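Local atomic coordinates of peptide chain release factor RF2 (Thermus thermophilus, PDB entry 2IHR), a protein that recognises the stop codons UGA and UAA on the ribosome and directs release of the finished polypeptide at the end of translation. Residues I117-P122 and Y166-V171; G126-D131 and P192-A197; T326-H331 and M342-A347. One frame throughout, in Å; residues are numbered along the deposited sequence.

Interactions 1 and 2 interleave along the chain: 117-122, 126-131, 166-171 and 192-197 come in that order, and interaction 3 follows with 326-331 and 342-347. One mixed sheet connects all three. Interaction 1 pairs two of its strands, interaction 2 fixes the loop between strands 185-190 and 201-213 against the start of helix 127-145, and interaction 3 sets the sheet's outermost strand 329-330 and the loop before it against helix 342-353. The centres of interactions 1 and 2 lie about 21 Å apart. Between the centres of interactions 1 and 3 the distance is about 22 Å. Interactions 1 and 2 touch, Pro122 CB lying 3.4 Å from Ala129 O. The codon-reading loop thus joins two strands of this sheet, and the C-terminal helix packs beside its outermost strand.

Interaction 1 of 3, residues I117-P122 and Y166-V171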
loop_
_atom_site.group_PDB
_atom_site.type_symbol
_atom_site.label_atom_id
_atom_site.label_comp_id
_atom_site.label_asym_id
_atom_site.label_seq_id
_atom_site.Cartn_x
_atom_site.Cartn_y
_atom_site.Cartn_z
ATOM N N ILE A 117 3.193 5.718 -3.065
ATOM C CA ILE A 117 3.260 6.312 -4.405
ATOM C C ILE A 117 2.512 5.315 -5.284
ATOM O O ILE A 117 3.011 4.209 -5.563
ATOM C CB ILE A 117 4.688 6.415 -4.926
ATOM C CG1 ILE A 117 5.530 7.247 -3.958
ATOM C CG2 ILE A 117 4.672 7.006 -6.352
ATOM C CD1 ILE A 117 7.032 7.104 -4.157
ATOM N N LEU A 118 1.294 5.706 -5.661
ATOM C CA LEU A 118 0.387 4.898 -6.477
ATOM C C LEU A 118 0.278 5.520 -7.873
ATOM O O LEU A 118 0.093 6.754 -8.015
ATOM C CB LEU A 118 -0.979 4.811 -5.773
ATOM C CG LEU A 118 -2.169 4.075 -6.447
ATOM C CD1 LEU A 118 -2.976 3.272 -5.406
ATOM C CD2 LEU A 118 -3.039 5.094 -7.182
ATOM N N THR A 119 0.426 4.668 -8.898
ATOM C CA THR A 119 0.394 5.142 -10.293
ATOM C C THR A 119 -0.597 4.355 -11.148
ATOM O O THR A 119 -0.632 3.125 -11.094
ATOM C CB THR A 119 1.791 4.988 -10.970
ATOM O OG1 THR A 119 2.827 5.382 -10.066
ATOM C CG2 THR A 119 1.869 5.833 -12.236
ATOM N N ILE A 120 -1.348 5.061 -11.986
ATOM C CA ILE A 120 -2.370 4.467 -12.856
ATOM C C ILE A 120 -2.187 4.829 -14.315
ATOM O O ILE A 120 -1.993 5.988 -14.657
ATOM C CB ILE A 120 -3.787 4.943 -12.436
ATOM C CG1 ILE A 120 -4.101 4.428 -11.022
ATOM C CG2 ILE A 120 -4.853 4.398 -13.394
ATOM C CD1 ILE A 120 -4.905 5.366 -10.191
ATOM N N GLN A 121 -2.243 3.835 -15.191
ATOM C CA GLN A 121 -2.134 4.106 -16.618
ATOM C C GLN A 121 -3.153 3.248 -17.306
ATOM O O GLN A 121 -3.355 2.118 -16.902
ATOM C CB GLN A 121 -0.734 3.749 -17.114
ATOM C CG GLN A 121 0.311 4.775 -16.714
ATOM C CD GLN A 121 1.704 4.422 -17.160
ATOM O OE1 GLN A 121 2.382 3.572 -16.565
ATOM N NE2 GLN A 121 2.148 5.080 -18.219
ATOM N N PRO A 122 -3.859 3.781 -18.304
ATOM C CA PRO A 122 -4.835 2.890 -18.956
ATOM C C PRO A 122 -4.140 1.726 -19.704
ATOM O O PRO A 122 -2.941 1.737 -19.914
ATOM C CB PRO A 122 -5.608 3.814 -19.913
ATOM C CG PRO A 122 -4.718 5.046 -20.094
ATOM C CD PRO A 122 -3.992 5.182 -18.750
ATOM N N TYR A 166 -2.686 9.106 -17.763
ATOM C CA TYR A 166 -1.712 8.798 -16.739
ATOM C C TYR A 166 -2.036 9.619 -15.486
ATOM O O TYR A 166 -2.600 10.723 -15.558
ATOM C CB TYR A 166 -0.322 9.117 -17.283
ATOM C CG TYR A 166 0.823 9.010 -16.300
ATOM C CD1 TYR A 166 0.993 9.973 -15.291
ATOM C CD2 TYR A 166 1.708 7.915 -16.333
ATOM C CE1 TYR A 166 1.996 9.854 -14.337
ATOM C CE2 TYR A 166 2.730 7.778 -15.372
ATOM C CZ TYR A 166 2.855 8.759 -14.372
ATOM O OH TYR A 166 3.804 8.649 -13.374
ATOM N N ALA A 167 -1.711 9.064 -14.329
ATOM C CA ALA A 167 -1.945 9.759 -13.072
ATOM C C ALA A 167 -1.030 9.118 -12.077
ATOM O O ALA A 167 -0.777 7.927 -12.162
ATOM C CB ALA A 167 -3.397 9.616 -12.627
ATOM N N GLN A 168 -0.499 9.927 -11.161
ATOM C CA GLN A 168 0.399 9.452 -10.108
ATOM C C GLN A 168 0.252 10.282 -8.833
ATOM O O GLN A 168 0.510 11.477 -8.820
ATOM C CB GLN A 168 1.847 9.497 -10.567
ATOM C CG GLN A 168 2.790 9.164 -9.442
ATOM C CD GLN A 168 4.203 9.196 -9.887
ATOM O OE1 GLN A 168 4.769 10.270 -10.141
ATOM N NE2 GLN A 168 4.795 8.013 -10.021
ATOM N N ILE A 169 -0.147 9.614 -7.757
ATOM C CA ILE A 169 -0.365 10.282 -6.492
ATOM C C ILE A 169 0.500 9.811 -5.332
ATOM O O ILE A 169 1.138 8.751 -5.374
ATOM C CB ILE A 169 -1.824 10.179 -6.080
ATOM C CG1 ILE A 169 -2.175 8.729 -5.704
ATOM C CG2 ILE A 169 -2.690 10.668 -7.223
ATOM C CD1 ILE A 169 -3.590 8.545 -5.021
ATOM N N LEU A 170 0.507 10.645 -4.294
ATOM C CA LEU A 170 1.276 10.408 -3.093
ATOM C C LEU A 170 0.245 10.454 -1.995
ATOM O O LEU A 170 -0.428 11.491 -1.786
ATOM C CB LEU A 170 2.298 11.523 -2.919
ATOM C CG LEU A 170 3.226 11.489 -1.705
ATOM C CD1 LEU A 170 3.982 10.219 -1.660
ATOM C CD2 LEU A 170 4.144 12.669 -1.789
ATOM N N VAL A 171 0.106 9.313 -1.315
ATOM C CA VAL A 171 -0.876 9.148 -0.262
ATOM C C VAL A 171 -0.113 9.111 1.028
ATOM O O VAL A 171 0.628 8.161 1.299
ATOM C CB VAL A 171 -1.704 7.823 -0.489
ATOM C CG1 VAL A 171 -2.694 7.558 0.681
ATOM C CG2 VAL A 171 -2.472 7.937 -1.799
#
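Leu118 and Ile169 face each other as a hydrogen-bonded pair in the antiparallel ladder that joins strands 115-122 and 164-172 of the mixed sheet. Both of their bonds are made, Leu118 N to Ile169 O at 3.1 Å and Ile169 N to Leu118 O at 2.9 Å. Two residues on, Ile120 pairs in the same way with Ala167; the bond from Ile120 N to Ala167 O is nearly straight at 175°. Leu118 CD2 packs 4.0 Å from Ile169 CG1, the two side chains running alongside each other. On the other face of the sheet, Ile117 CG1 meets Leu170 CD1 at 4.1 Å. Next to them Thr119 has CG2 anti to the backbone N, a turn that sets this methyl 3.6 Å from Tyr166 OH. Gln121 reaches the same ring from its edge, with NE2 in the ring plane 3.4 Å from Tyr166 CD2 and the amide turned 76° against the ring. Further out, helix 127-145 packs on the Leu118 and Ile169 side through Tyr140 and Leu137, while helix 268-294 meets Ile117, Gln168 and Leu170 on the other. The sheet continues with 201-213 beside 115-122 and 150-158 beside 164-172. On the Ile117 face, the extended side chain of Gln168 carries NE2 across to Thr119 OG1, a 3.3 Å hydrogen bond with the hydroxyl oxygen close to the amide plane.

Interaction 2 of 3, residues G126-D131 and P192-A197; sequences GTEACD and PSPFDA
Ser193 packs against Glu128 near the start of helix 127-145, its CB 3.3 Å from Glu128 CG. With OG anti to its own backbone N (chi1 174°), the hydroxyl also lies beside Glu128 CG and takes a weak hydrogen bond from Phe195 N, 3.0 Å away from Ser193 OG. The serine also opens a type I turn that Asp196 N closes on Ser193 O. Pro194 comes next and sets its CD 3.4 Å from Glu128 OE1. That carboxylate oxygen forms a salt bridge with Arg191, which Asp131 OD2 shares, so the arginine ties two helix residues to the backbone just ahead of the loop. The Pro194 ring also backs the phenylalanine that follows: its CG sits 3.8 Å above the Phe195 plane, over the centre. On the opposite face of the Phe195 ring, Thr127 CG2 makes a CH-pi contact, 4.0 Å from the centroid and shifted toward the rim. Asp131 CB lies at the ring edge, in its plane, 3.9 Å from Phe195 CE2. The aromatic group is thus clasped between a proline and a threonine, with its edge against the helix. Ser193, Pro194 and Phe195 spell the SPF tripeptide, the signature of the codon-recognition loop in RF2 proteins, here held against the tip of a helix.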
loop_
_atom_site.group_PDB
_atom_site.type_symbol
_atom_site.label_atom_id
_atom_site.label_comp_id
_atom_site.label_asym_id
_atom_site.label_seq_id
_atom_site.Cartn_x
_atom_site.Cartn_y
_atom_site.Cartn_z
ATOM N N GLY A 126 -9.240 1.623 -25.295
ATOM C CA GLY A 126 -9.396 2.918 -25.946
ATOM C C GLY A 126 -9.935 4.018 -25.060
ATOM O O GLY A 126 -9.440 4.201 -23.964
ATOM N N THR A 127 -10.947 4.755 -25.491
ATOM C CA THR A 127 -11.433 5.818 -24.629
ATOM C C THR A 127 -11.988 5.231 -23.341
ATOM O O THR A 127 -11.865 5.850 -22.266
ATOM C CB THR A 127 -12.533 6.630 -25.290
ATOM O OG1 THR A 127 -12.190 6.846 -26.659
ATOM C CG2 THR A 127 -12.692 7.987 -24.574
ATOM N N GLU A 128 -12.606 4.045 -23.458
ATOM C CA GLU A 128 -13.172 3.362 -22.301
ATOM C C GLU A 128 -12.092 3.180 -21.240
ATOM O O GLU A 128 -12.347 3.383 -20.041
ATOM C CB GLU A 128 -13.727 1.992 -22.689
ATOM C CG GLU A 128 -15.245 1.857 -22.671
ATOM C CD GLU A 128 -15.895 1.896 -21.265
ATOM O OE1 GLU A 128 -16.251 3.014 -20.799
ATOM O OE2 GLU A 128 -16.057 0.816 -20.634
ATOM N N ALA A 129 -10.882 2.812 -21.664
ATOM C CA ALA A 129 -9.814 2.632 -20.686
ATOM C C ALA A 129 -9.334 3.917 -19.958
ATOM O O ALA A 129 -8.818 3.860 -18.835
ATOM C CB ALA A 129 -8.618 1.906 -21.337
ATOM N N CYS A 130 -9.496 5.070 -20.579
ATOM C CA CYS A 130 -9.044 6.303 -19.948
ATOM C C CYS A 130 -10.048 6.699 -18.873
ATOM O O CYS A 130 -9.677 7.192 -17.804
ATOM C CB CYS A 130 -8.898 7.449 -20.986
ATOM S SG CYS A 130 -7.742 7.140 -22.369
ATOM N N ASP A 131 -11.318 6.478 -19.176
ATOM C CA ASP A 131 -12.388 6.783 -18.245
ATOM C C ASP A 131 -12.203 5.868 -17.022
ATOM O O ASP A 131 -12.250 6.324 -15.868
ATOM C CB ASP A 131 -13.736 6.549 -18.952
ATOM C CG ASP A 131 -14.938 7.042 -18.142
ATOM O OD1 ASP A 131 -14.836 8.097 -17.469
ATOM O OD2 ASP A 131 -16.001 6.368 -18.204
ATOM N N PRO A 192 -21.251 -1.634 -20.661
ATOM C CA PRO A 192 -21.398 -1.053 -22.002
ATOM C C PRO A 192 -20.798 0.393 -21.953
ATOM O O PRO A 192 -21.032 1.163 -21.003
ATOM C CB PRO A 192 -22.915 -1.109 -22.248
ATOM C CG PRO A 192 -23.533 -1.198 -20.823
ATOM C CD PRO A 192 -22.545 -2.109 -20.125
ATOM N N SER A 193 -20.012 0.750 -22.965
ATOM C CA SER A 193 -19.352 2.055 -23.001
ATOM C C SER A 193 -20.223 3.274 -23.259
ATOM O O SER A 193 -21.048 3.266 -24.167
ATOM C CB SER A 193 -18.233 2.033 -24.060
ATOM O OG SER A 193 -17.623 3.312 -24.251
ATOM N N PRO A 194 -20.059 4.342 -22.451
ATOM C CA PRO A 194 -20.897 5.509 -22.746
ATOM C C PRO A 194 -20.519 6.029 -24.135
ATOM O O PRO A 194 -21.340 6.596 -24.834
ATOM C CB PRO A 194 -20.537 6.509 -21.641
ATOM C CG PRO A 194 -19.170 6.044 -21.122
ATOM C CD PRO A 194 -19.289 4.529 -21.207
ATOM N N PHE A 195 -19.277 5.782 -24.539
ATOM C CA PHE A 195 -18.756 6.226 -25.830
ATOM C C PHE A 195 -19.179 5.456 -27.099
ATOM O O PHE A 195 -18.920 5.919 -28.206
ATOM C CB PHE A 195 -17.241 6.282 -25.720
ATOM C CG PHE A 195 -16.785 6.985 -24.492
ATOM C CD1 PHE A 195 -17.248 8.277 -24.211
ATOM C CD2 PHE A 195 -15.977 6.341 -23.558
ATOM C CE1 PHE A 195 -16.922 8.914 -23.020
ATOM C CE2 PHE A 195 -15.640 6.971 -22.354
ATOM C CZ PHE A 195 -16.120 8.262 -22.089
ATOM N N ASP A 196 -19.814 4.292 -26.941
ATOM C CA ASP A 196 -20.283 3.486 -28.074
ATOM C C ASP A 196 -21.802 3.398 -28.016
ATOM O O ASP A 196 -22.358 2.873 -27.058
ATOM C CB ASP A 196 -19.674 2.065 -28.059
ATOM C CG ASP A 196 -20.406 1.084 -28.993
ATOM O OD1 ASP A 196 -21.361 1.497 -29.678
ATOM O OD2 ASP A 196 -20.036 -0.116 -29.043
ATOM N N ALA A 197 -22.450 3.908 -29.063
ATOM C CA ALA A 197 -23.901 3.928 -29.174
ATOM C C ALA A 197 -24.588 2.574 -29.007
ATOM O O ALA A 197 -25.666 2.506 -28.411
ATOM C CB ALA A 197 -24.303 4.563 -30.497
#

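Interaction 3 of 3, residues T326-H331 and M342-A347; sequences TGLMRH and MDLIWA
Leu328 and Leu344 bring the backbones of a loop and a helix to 6.9 Å between their CA atoms, and Thr326 and Ala347 bring them to 6.1 Å between theirs, three residues further along the helix. Leu328 drives its CD1 branch into the helix side: this methyl lies 3.5 Å from Leu344 CD2 and 4.1 Å from Ala347 CB. Thr326 adds its CG2, which approaches Ala347 CB from the loop. The loop belongs to the beta hairpin of strands 320-323 and 329-330, the latter the outermost strand of the mixed sheet, and the helix 342-353 comes near the C-terminus of the chain. On the strand itself, Arg330 and Asp343 reach toward each other tip to tip in a salt bridge. Arg330 NH1 stands 3.1 Å from Asp343 OD1, but the bond is weak, bent to 133° at the hydrogen, with the guanidinium and carboxylate planes 70° apart. The bend at chi3 (55°) swings Arg330 NE out of line with the chain, while Arg330 CD rests 3.4 Å from Asp343 OD2. Arg330 NH2 makes further salt bridges with Asp332 and Asp340.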
loop_
_atom_site.group_PDB
_atom_site.type_symbol
_atom_site.label_atom_id
_atom_site.label_comp_id
_atom_site.label_asym_id
_atom_site.label_seq_id
_atom_site.Cartn_x
_atom_site.Cartn_y
_atom_site.Cartn_z
ATOM N N THR A 326 -7.930 -13.436 -4.072
ATOM C CA THR A 326 -8.535 -13.642 -2.778
ATOM C C THR A 326 -9.855 -14.387 -2.894
ATOM O O THR A 326 -10.246 -15.187 -2.034
ATOM C CB THR A 326 -8.708 -12.247 -2.192
ATOM O OG1 THR A 326 -8.123 -12.198 -0.888
ATOM C CG2 THR A 326 -10.148 -11.823 -2.189
ATOM N N GLY A 327 -10.574 -14.151 -3.975
ATOM C CA GLY A 327 -11.833 -14.842 -4.107
ATOM C C GLY A 327 -13.031 -14.047 -3.590
ATOM O O GLY A 327 -14.177 -14.423 -3.910
ATOM N N LEU A 328 -12.771 -12.934 -2.854
ATOM C CA LEU A 328 -13.796 -12.071 -2.244
ATOM C C LEU A 328 -14.728 -11.498 -3.274
ATOM O O LEU A 328 -14.293 -10.841 -4.214
ATOM C CB LEU A 328 -13.125 -10.908 -1.541
ATOM C CG LEU A 328 -13.668 -10.259 -0.257
ATOM C CD1 LEU A 328 -12.923 -8.976 -0.046
ATOM C CD2 LEU A 328 -15.098 -9.962 -0.324
ATOM N N MET A 329 -16.015 -11.752 -3.132
ATOM C CA MET A 329 -16.943 -11.190 -4.093
ATOM C C MET A 329 -17.920 -10.259 -3.363
ATOM O O MET A 329 -18.514 -10.640 -2.353
ATOM C CB MET A 329 -17.683 -12.309 -4.837
ATOM C CG MET A 329 -19.150 -12.062 -4.976
ATOM S SD MET A 329 -19.722 -12.454 -6.573
ATOM C CE MET A 329 -21.246 -13.252 -6.240
ATOM N N ARG A 330 -18.061 -9.045 -3.889
ATOM C CA ARG A 330 -18.939 -7.990 -3.353
ATOM C C ARG A 330 -20.031 -7.602 -4.349
ATOM O O ARG A 330 -19.756 -7.420 -5.532
ATOM C CB ARG A 330 -18.110 -6.727 -3.026
ATOM C CG ARG A 330 -17.302 -6.868 -1.789
ATOM C CD ARG A 330 -16.781 -5.576 -1.294
ATOM N NE ARG A 330 -17.799 -4.545 -1.055
ATOM C CZ ARG A 330 -17.523 -3.345 -0.546
ATOM N NH1 ARG A 330 -16.280 -3.009 -0.204
ATOM N NH2 ARG A 330 -18.476 -2.458 -0.413
ATOM N N HIS A 331 -21.255 -7.419 -3.856
ATOM C CA HIS A 331 -22.384 -7.072 -4.717
ATOM C C HIS A 331 -22.726 -5.604 -4.859
ATOM O O HIS A 331 -23.671 -5.246 -5.567
ATOM C CB HIS A 331 -23.616 -7.831 -4.267
ATOM C CG HIS A 331 -23.752 -9.166 -4.925
ATOM N ND1 HIS A 331 -23.374 -10.349 -4.308
ATOM C CD2 HIS A 331 -24.137 -9.496 -6.187
ATOM C CE1 HIS A 331 -23.527 -11.347 -5.165
ATOM N NE2 HIS A 331 -23.986 -10.856 -6.310
ATOM N N MET A 342 -11.530 -1.530 2.468
ATOM C CA MET A 342 -10.925 -2.327 3.502
ATOM C C MET A 342 -11.031 -3.826 3.456
ATOM O O MET A 342 -10.051 -4.523 3.696
ATOM C CB MET A 342 -11.377 -1.820 4.867
ATOM C CG MET A 342 -10.788 -0.466 5.224
ATOM S SD MET A 342 -8.977 -0.346 5.003
ATOM C CE MET A 342 -8.383 -1.849 5.741
ATOM N N ASP A 343 -12.200 -4.352 3.160
ATOM C CA ASP A 343 -12.350 -5.801 3.180
ATOM C C ASP A 343 -11.626 -6.483 2.036
ATOM O O ASP A 343 -11.247 -7.657 2.144
ATOM C CB ASP A 343 -13.845 -6.180 3.232
ATOM C CG ASP A 343 -14.615 -5.885 1.931
ATOM O OD1 ASP A 343 -14.263 -4.959 1.154
ATOM O OD2 ASP A 343 -15.626 -6.604 1.699
ATOM N N LEU A 344 -11.415 -5.738 0.953
ATOM C CA LEU A 344 -10.712 -6.255 -0.206
ATOM C C LEU A 344 -9.226 -6.221 0.096
ATOM O O LEU A 344 -8.456 -7.078 -0.349
ATOM C CB LEU A 344 -11.048 -5.408 -1.448
ATOM C CG LEU A 344 -12.360 -5.798 -2.176
ATOM C CD1 LEU A 344 -12.758 -4.686 -3.113
ATOM C CD2 LEU A 344 -12.161 -7.168 -2.926
ATOM N N ILE A 345 -8.824 -5.230 0.875
ATOM C CA ILE A 345 -7.430 -5.099 1.255
ATOM C C ILE A 345 -6.993 -6.189 2.243
ATOM O O ILE A 345 -6.109 -6.995 1.920
ATOM C CB ILE A 345 -7.176 -3.720 1.854
ATOM C CG1 ILE A 345 -7.272 -2.648 0.743
ATOM C CG2 ILE A 345 -5.788 -3.689 2.540
ATOM C CD1 ILE A 345 -7.150 -1.204 1.320
ATOM N N TRP A 346 -7.595 -6.234 3.437
ATOM C CA TRP A 346 -7.224 -7.268 4.411
ATOM C C TRP A 346 -7.102 -8.610 3.730
ATOM O O TRP A 346 -6.182 -9.366 3.971
ATOM C CB TRP A 346 -8.267 -7.406 5.508
ATOM C CG TRP A 346 -8.262 -6.257 6.428
ATOM C CD1 TRP A 346 -9.344 -5.451 6.775
ATOM C CD2 TRP A 346 -7.106 -5.650 7.013
ATOM N NE1 TRP A 346 -8.905 -4.379 7.515
ATOM C CE2 TRP A 346 -7.544 -4.468 7.679
ATOM C CE3 TRP A 346 -5.741 -5.981 7.036
ATOM C CZ2 TRP A 346 -6.664 -3.614 8.355
ATOM C CZ3 TRP A 346 -4.853 -5.119 7.712
ATOM C CH2 TRP A 346 -5.330 -3.949 8.361
ATOM N N ALA A 347 -8.045 -8.897 2.860
ATOM C CA ALA A 347 -8.051 -10.172 2.178
ATOM C C ALA A 347 -6.868 -10.317 1.281
ATOM O O ALA A 347 -6.387 -11.409 1.093
ATOM C CB ALA A 347 -9.344 -10.340 1.373
#